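Local coordinates for protein nucleoporin NUP116 (Candida glabrata, PDB 3NF5) that probably helps build the nuclear pore complex as a GLFG-family nucleoporin, here represented by its C-terminal pore-targeting domain, at residues M123-H137 with Y141-D153. Sequence-based numbering, arbitrary orientation.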
loop_
_atom_site.group_PDB
_atom_site.type_symbol
_atom_site.label_atom_id
_atom_site.label_comp_id
_atom_site.label_asym_id
_atom_site.label_seq_id
_atom_site.Cartn_x
_atom_site.Cartn_y
_atom_site.Cartn_z
HETATM N N MSE A 123 20.282 -3.088 11.832
HETATM C CA MSE A 123 19.014 -3.758 11.548
HETATM C C MSE A 123 18.034 -3.763 12.714
HETATM O O MSE A 123 16.831 -3.433 12.531
HETATM C CB MSE A 123 19.259 -5.189 11.038
HETATM C CG MSE A 123 19.821 -5.251 9.657
HETATM SE SE MSE A 123 18.899 -4.061 8.347
HETATM C CE MSE A 123 19.431 -5.066 6.793
ATOM N N GLU A 124 18.537 -4.114 13.907
ATOM C CA GLU A 124 17.700 -4.149 15.114
ATOM C C GLU A 124 17.280 -2.746 15.524
ATOM O O GLU A 124 16.168 -2.537 16.014
ATOM C CB GLU A 124 18.392 -4.851 16.302
ATOM N N ARG A 125 18.166 -1.767 15.321
ATOM C CA ARG A 125 17.785 -0.402 15.624
ATOM C C ARG A 125 16.677 0.069 14.685
ATOM O O ARG A 125 15.793 0.787 15.120
ATOM C CB ARG A 125 19.021 0.558 15.601
ATOM C CG ARG A 125 19.993 0.323 16.767
ATOM C CD ARG A 125 21.037 1.472 16.904
ATOM N NE ARG A 125 21.868 1.605 15.719
ATOM C CZ ARG A 125 22.990 0.918 15.464
ATOM N NH1 ARG A 125 23.467 0.009 16.310
ATOM N NH2 ARG A 125 23.642 1.150 14.332
ATOM N N TYR A 126 16.743 -0.297 13.413
ATOM C CA TYR A 126 15.725 0.056 12.432
ATOM C C TYR A 126 14.349 -0.605 12.786
ATOM O O TYR A 126 13.313 0.045 12.668
ATOM C CB TYR A 126 16.184 -0.379 11.022
ATOM C CG TYR A 126 15.285 0.079 9.854
ATOM C CD1 TYR A 126 14.738 1.358 9.812
ATOM C CD2 TYR A 126 14.993 -0.784 8.808
ATOM C CE1 TYR A 126 13.900 1.770 8.705
ATOM C CE2 TYR A 126 14.183 -0.398 7.724
ATOM C CZ TYR A 126 13.651 0.885 7.666
ATOM O OH TYR A 126 12.881 1.239 6.568
ATOM N N SER A 127 14.343 -1.867 13.204
ATOM C CA SER A 127 13.072 -2.526 13.640
ATOM C C SER A 127 12.476 -1.759 14.819
ATOM O O SER A 127 11.255 -1.441 14.820
ATOM C CB SER A 127 13.285 -3.964 14.096
ATOM O OG SER A 127 13.897 -4.711 13.117
ATOM N N GLU A 128 13.340 -1.438 15.803
ATOM C CA GLU A 128 12.859 -0.782 17.020
ATOM C C GLU A 128 12.278 0.545 16.661
ATOM O O GLU A 128 11.196 0.874 17.152
ATOM C CB GLU A 128 13.925 -0.660 18.134
ATOM C CG GLU A 128 14.327 -2.040 18.669
ATOM C CD GLU A 128 13.141 -2.800 19.292
ATOM O OE1 GLU A 128 12.487 -2.221 20.198
ATOM O OE2 GLU A 128 12.837 -3.945 18.819
ATOM N N LYS A 129 12.881 1.276 15.709
ATOM C CA LYS A 129 12.250 2.518 15.321
ATOM C C LYS A 129 10.952 2.259 14.524
ATOM O O LYS A 129 9.968 2.978 14.718
ATOM C CB LYS A 129 13.198 3.504 14.584
ATOM C CG LYS A 129 12.665 4.941 14.707
ATOM C CD LYS A 129 13.704 6.027 14.497
ATOM C CE LYS A 129 13.175 7.387 14.903
ATOM N NZ LYS A 129 14.104 8.484 14.469
ATOM N N LEU A 130 10.924 1.241 13.675
ATOM C CA LEU A 130 9.674 0.914 12.956
ATOM C C LEU A 130 8.494 0.639 13.947
ATOM O O LEU A 130 7.339 1.027 13.674
ATOM C CB LEU A 130 9.876 -0.232 11.960
ATOM C CG LEU A 130 10.709 -0.027 10.687
ATOM C CD1 LEU A 130 11.061 -1.339 10.064
ATOM C CD2 LEU A 130 10.015 0.795 9.638
ATOM N N LYS A 131 8.800 0.040 15.093
ATOM C CA LYS A 131 7.773 -0.304 16.133
ATOM C C LYS A 131 7.140 0.922 16.729
ATOM O O LYS A 131 5.988 0.867 17.243
ATOM C CB LYS A 131 8.417 -1.130 17.269
ATOM C CG LYS A 131 8.708 -2.563 16.818
ATOM C CD LYS A 131 9.189 -3.454 17.974
ATOM C CE LYS A 131 9.703 -4.792 17.428
ATOM N NZ LYS A 131 10.440 -5.498 18.506
ATOM N N LYS A 132 7.885 2.046 16.679
ATOM C CA LYS A 132 7.430 3.311 17.240
ATOM C C LYS A 132 6.568 4.189 16.348
ATOM O O LYS A 132 5.956 5.117 16.863
ATOM C CB LYS A 132 8.590 4.162 17.741
ATOM C CG LYS A 132 9.321 3.547 18.865
ATOM C CD LYS A 132 10.499 4.409 19.361
ATOM C CE LYS A 132 11.553 3.513 20.068
ATOM N NZ LYS A 132 12.480 4.412 20.722
ATOM N N ILE A 133 6.420 3.840 15.066
ATOM C CA ILE A 133 5.640 4.688 14.162
ATOM C C ILE A 133 4.218 4.884 14.646
ATOM O O ILE A 133 3.462 3.882 14.843
ATOM C CB ILE A 133 5.623 4.208 12.709
ATOM C CG1 ILE A 133 7.060 4.074 12.195
ATOM C CG2 ILE A 133 4.765 5.175 11.926
ATOM C CD1 ILE A 133 7.217 3.477 10.746
ATOM N N PRO A 134 3.843 6.164 14.857
ATOM C CA PRO A 134 2.518 6.381 15.308
ATOM C C PRO A 134 1.414 5.846 14.351
ATOM O O PRO A 134 1.547 5.857 13.081
ATOM C CB PRO A 134 2.475 7.895 15.536
ATOM C CG PRO A 134 3.870 8.145 15.974
ATOM C CD PRO A 134 4.616 7.405 14.946
ATOM N N HIS A 135 0.419 5.255 15.014
ATOM C CA HIS A 135 -0.834 4.763 14.385
ATOM C C HIS A 135 -0.609 3.554 13.553
ATOM O O HIS A 135 -1.307 3.325 12.587
ATOM C CB HIS A 135 -1.461 5.841 13.522
ATOM C CG HIS A 135 -1.998 6.983 14.310
ATOM N ND1 HIS A 135 -3.158 6.873 15.057
ATOM C CD2 HIS A 135 -1.550 8.249 14.474
ATOM C CE1 HIS A 135 -3.393 8.032 15.648
ATOM N NE2 HIS A 135 -2.436 8.880 15.307
ATOM N N THR A 136 0.392 2.772 13.930
ATOM C CA THR A 136 0.702 1.562 13.262
ATOM C C THR A 136 0.783 0.540 14.376
ATOM O O THR A 136 1.046 0.904 15.496
ATOM C CB THR A 136 2.073 1.632 12.501
ATOM O OG1 THR A 136 3.146 1.762 13.444
ATOM C CG2 THR A 136 2.094 2.745 11.533
ATOM N N HIS A 137 0.466 -0.700 14.053
ATOM C CA HIS A 137 0.756 -1.882 14.840
ATOM C C HIS A 137 1.738 -2.823 14.126
ATOM O O HIS A 137 1.356 -3.704 13.284
ATOM C CB HIS A 137 -0.547 -2.630 15.136
ATOM C CG HIS A 137 -1.579 -1.797 15.839
ATOM N ND1 HIS A 137 -1.422 -1.370 17.137
ATOM C CD2 HIS A 137 -2.770 -1.299 15.420
ATOM C CE1 HIS A 137 -2.483 -0.663 17.496
ATOM N NE2 HIS A 137 -3.328 -0.622 16.474
ATOM N N TYR A 141 9.428 -7.424 10.495
ATOM C CA TYR A 141 10.432 -6.815 9.581
ATOM C C TYR A 141 11.532 -7.825 9.327
ATOM O O TYR A 141 12.116 -8.293 10.296
ATOM C CB TYR A 141 11.076 -5.586 10.176
ATOM C CG TYR A 141 12.188 -5.069 9.274
ATOM C CD1 TYR A 141 11.897 -4.581 8.016
ATOM C CD2 TYR A 141 13.526 -5.087 9.692
ATOM C CE1 TYR A 141 12.910 -4.130 7.160
ATOM C CE2 TYR A 141 14.525 -4.626 8.887
ATOM C CZ TYR A 141 14.247 -4.170 7.604
ATOM O OH TYR A 141 15.275 -3.693 6.762
ATOM N N ASP A 142 11.783 -8.126 8.053
ATOM C CA ASP A 142 12.768 -9.087 7.635
ATOM C C ASP A 142 13.975 -8.351 7.012
ATOM O O ASP A 142 13.900 -7.828 5.887
ATOM C CB ASP A 142 12.173 -10.051 6.645
ATOM C CG ASP A 142 13.172 -11.100 6.183
ATOM O OD1 ASP A 142 14.373 -10.965 6.500
ATOM O OD2 ASP A 142 12.747 -12.061 5.523
ATOM N N PRO A 143 15.084 -8.288 7.763
ATOM C CA PRO A 143 16.310 -7.618 7.314
ATOM C C PRO A 143 16.898 -8.171 6.009
ATOM O O PRO A 143 17.656 -7.462 5.302
ATOM C CB PRO A 143 17.293 -7.877 8.464
ATOM C CG PRO A 143 16.556 -8.465 9.538
ATOM C CD PRO A 143 15.248 -8.915 9.081
ATOM N N ALA A 144 16.607 -9.429 5.723
ATOM C CA ALA A 144 17.100 -10.053 4.515
ATOM C C ALA A 144 16.359 -9.632 3.246
ATOM O O ALA A 144 16.985 -9.387 2.213
ATOM C CB ALA A 144 17.062 -11.544 4.667
ATOM N N SER A 145 15.022 -9.550 3.301
ATOM C CA SER A 145 14.221 -9.158 2.121
ATOM C C SER A 145 13.911 -7.675 2.141
ATOM O O SER A 145 13.599 -7.104 1.097
ATOM C CB SER A 145 12.887 -9.905 2.086
ATOM O OG SER A 145 12.200 -9.686 3.291
ATOM N N GLY A 146 13.977 -7.055 3.325
ATOM C CA GLY A 146 13.481 -5.679 3.500
ATOM C C GLY A 146 11.954 -5.535 3.561
ATOM O O GLY A 146 11.421 -4.452 3.429
ATOM N N THR A 147 11.245 -6.622 3.782
ATOM C CA THR A 147 9.779 -6.545 3.932
ATOM C C THR A 147 9.379 -6.124 5.347
ATOM O O THR A 147 9.823 -6.699 6.346
ATOM C CB THR A 147 9.112 -7.857 3.503
ATOM O OG1 THR A 147 9.398 -8.076 2.127
ATOM C CG2 THR A 147 7.537 -7.758 3.695
ATOM N N TYR A 148 8.558 -5.100 5.430
ATOM C CA TYR A 148 8.043 -4.553 6.669
ATOM C C TYR A 148 6.543 -4.722 6.587
ATOM O O TYR A 148 5.950 -4.345 5.612
ATOM C CB TYR A 148 8.393 -3.109 6.789
ATOM C CG TYR A 148 7.628 -2.208 7.739
ATOM C CD1 TYR A 148 7.410 -2.537 9.075
ATOM C CD2 TYR A 148 7.165 -1.015 7.309
ATOM C CE1 TYR A 148 6.737 -1.663 9.928
ATOM C CE2 TYR A 148 6.530 -0.160 8.136
ATOM C CZ TYR A 148 6.264 -0.521 9.427
ATOM O OH TYR A 148 5.598 0.360 10.212
ATOM N N CYS A 149 5.985 -5.367 7.590
ATOM C CA CYS A 149 4.548 -5.581 7.658
ATOM C C CYS A 149 3.991 -5.025 8.942
ATOM O O CYS A 149 4.555 -5.245 10.029
ATOM C CB CYS A 149 4.207 -7.055 7.622
ATOM S SG CYS A 149 4.601 -7.888 6.108
ATOM N N PHE A 150 2.842 -4.353 8.823
ATOM C CA PHE A 150 2.139 -3.807 9.981
ATOM C C PHE A 150 0.627 -3.672 9.702
ATOM O O PHE A 150 0.179 -3.784 8.544
ATOM C CB PHE A 150 2.724 -2.458 10.333
ATOM C CG PHE A 150 2.536 -1.406 9.281
ATOM C CD1 PHE A 150 1.518 -0.443 9.398
ATOM C CD2 PHE A 150 3.392 -1.367 8.178
ATOM C CE1 PHE A 150 1.348 0.573 8.413
ATOM C CE2 PHE A 150 3.252 -0.413 7.231
ATOM C CZ PHE A 150 2.226 0.598 7.335
ATOM N N THR A 151 -0.142 -3.475 10.760
ATOM C CA THR A 151 -1.578 -3.202 10.635
ATOM C C THR A 151 -1.892 -1.815 11.144
ATOM O O THR A 151 -1.107 -1.201 11.912
ATOM C CB THR A 151 -2.465 -4.250 11.323
ATOM O OG1 THR A 151 -2.273 -4.220 12.735
ATOM C CG2 THR A 151 -2.174 -5.629 10.831
ATOM N N VAL A 152 -3.031 -1.321 10.660
ATOM C CA VAL A 152 -3.598 -0.056 11.057
ATOM C C VAL A 152 -5.040 -0.363 11.405
ATOM O O VAL A 152 -5.664 -1.204 10.786
ATOM C CB VAL A 152 -3.411 0.954 9.932
ATOM C CG1 VAL A 152 -1.924 1.219 9.702
ATOM C CG2 VAL A 152 -4.002 0.465 8.597
ATOM N N ASP A 153 -5.535 0.205 12.482
ATOM C CA ASP A 153 -6.950 0.124 12.883
ATOM C C ASP A 153 -7.934 0.817 11.908
ATOM O O ASP A 153 -9.052 0.325 11.591
ATOM C CB ASP A 153 -7.095 0.803 14.245
ATOM C CG ASP A 153 -6.326 0.135 15.327
ATOM O OD1 ASP A 153 -6.141 -1.084 15.245
ATOM O OD2 ASP A 153 -5.931 0.824 16.312
HETATM O O HOH W 1 5.219 -0.287 12.670
HETATM O O HOH W 2 -3.692 1.813 13.969
#
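Leu130 packs its two methyls against two tyrosines of the 141-153 segment, and this is the tightly packed part of the contact. Leu130 CD2 stands over the centre of the Tyr148 ring, 3.9 Å from its centroid and only 8° off the normal; Leu130 CD1 lies over one face of Tyr141, offset toward the rim. Tyr126, its CG anti to the backbone N (chi1 -173°), turns an edge to the face of Tyr141, with planes at 88°. The Tyr141 hydroxyl is hydrogen-bonded to Cys104 O. Met123, present as selenomethionine, extends the apolar patch, its CG 3.8 Å from Pro143 CB. Helix 122-132 thus covers part of one sheet face in this Nup98-type autopeptidase-family domain, and a type II turn, Ile133 to Thr136, leads into the beta hairpin of edge strand 137-142 and strand 147-152, with a G1 bulge at Gly146-Thr147 facing Asp142. A water bridges Leu130 O, Thr136 OG1 and Tyr148 OH, 2.6 Å from the last. The far end is more exposed and held by polar bonds: His137 N donates to Thr151 O (2.7 Å), and Thr151 N returns a bond to His137 O. On the solvent side, His137 NE2 meets Asp153 OD2 at 3.0 Å; OD2 lies in the imidazole plane, whereas NE2 comes from above the carboxylate plane.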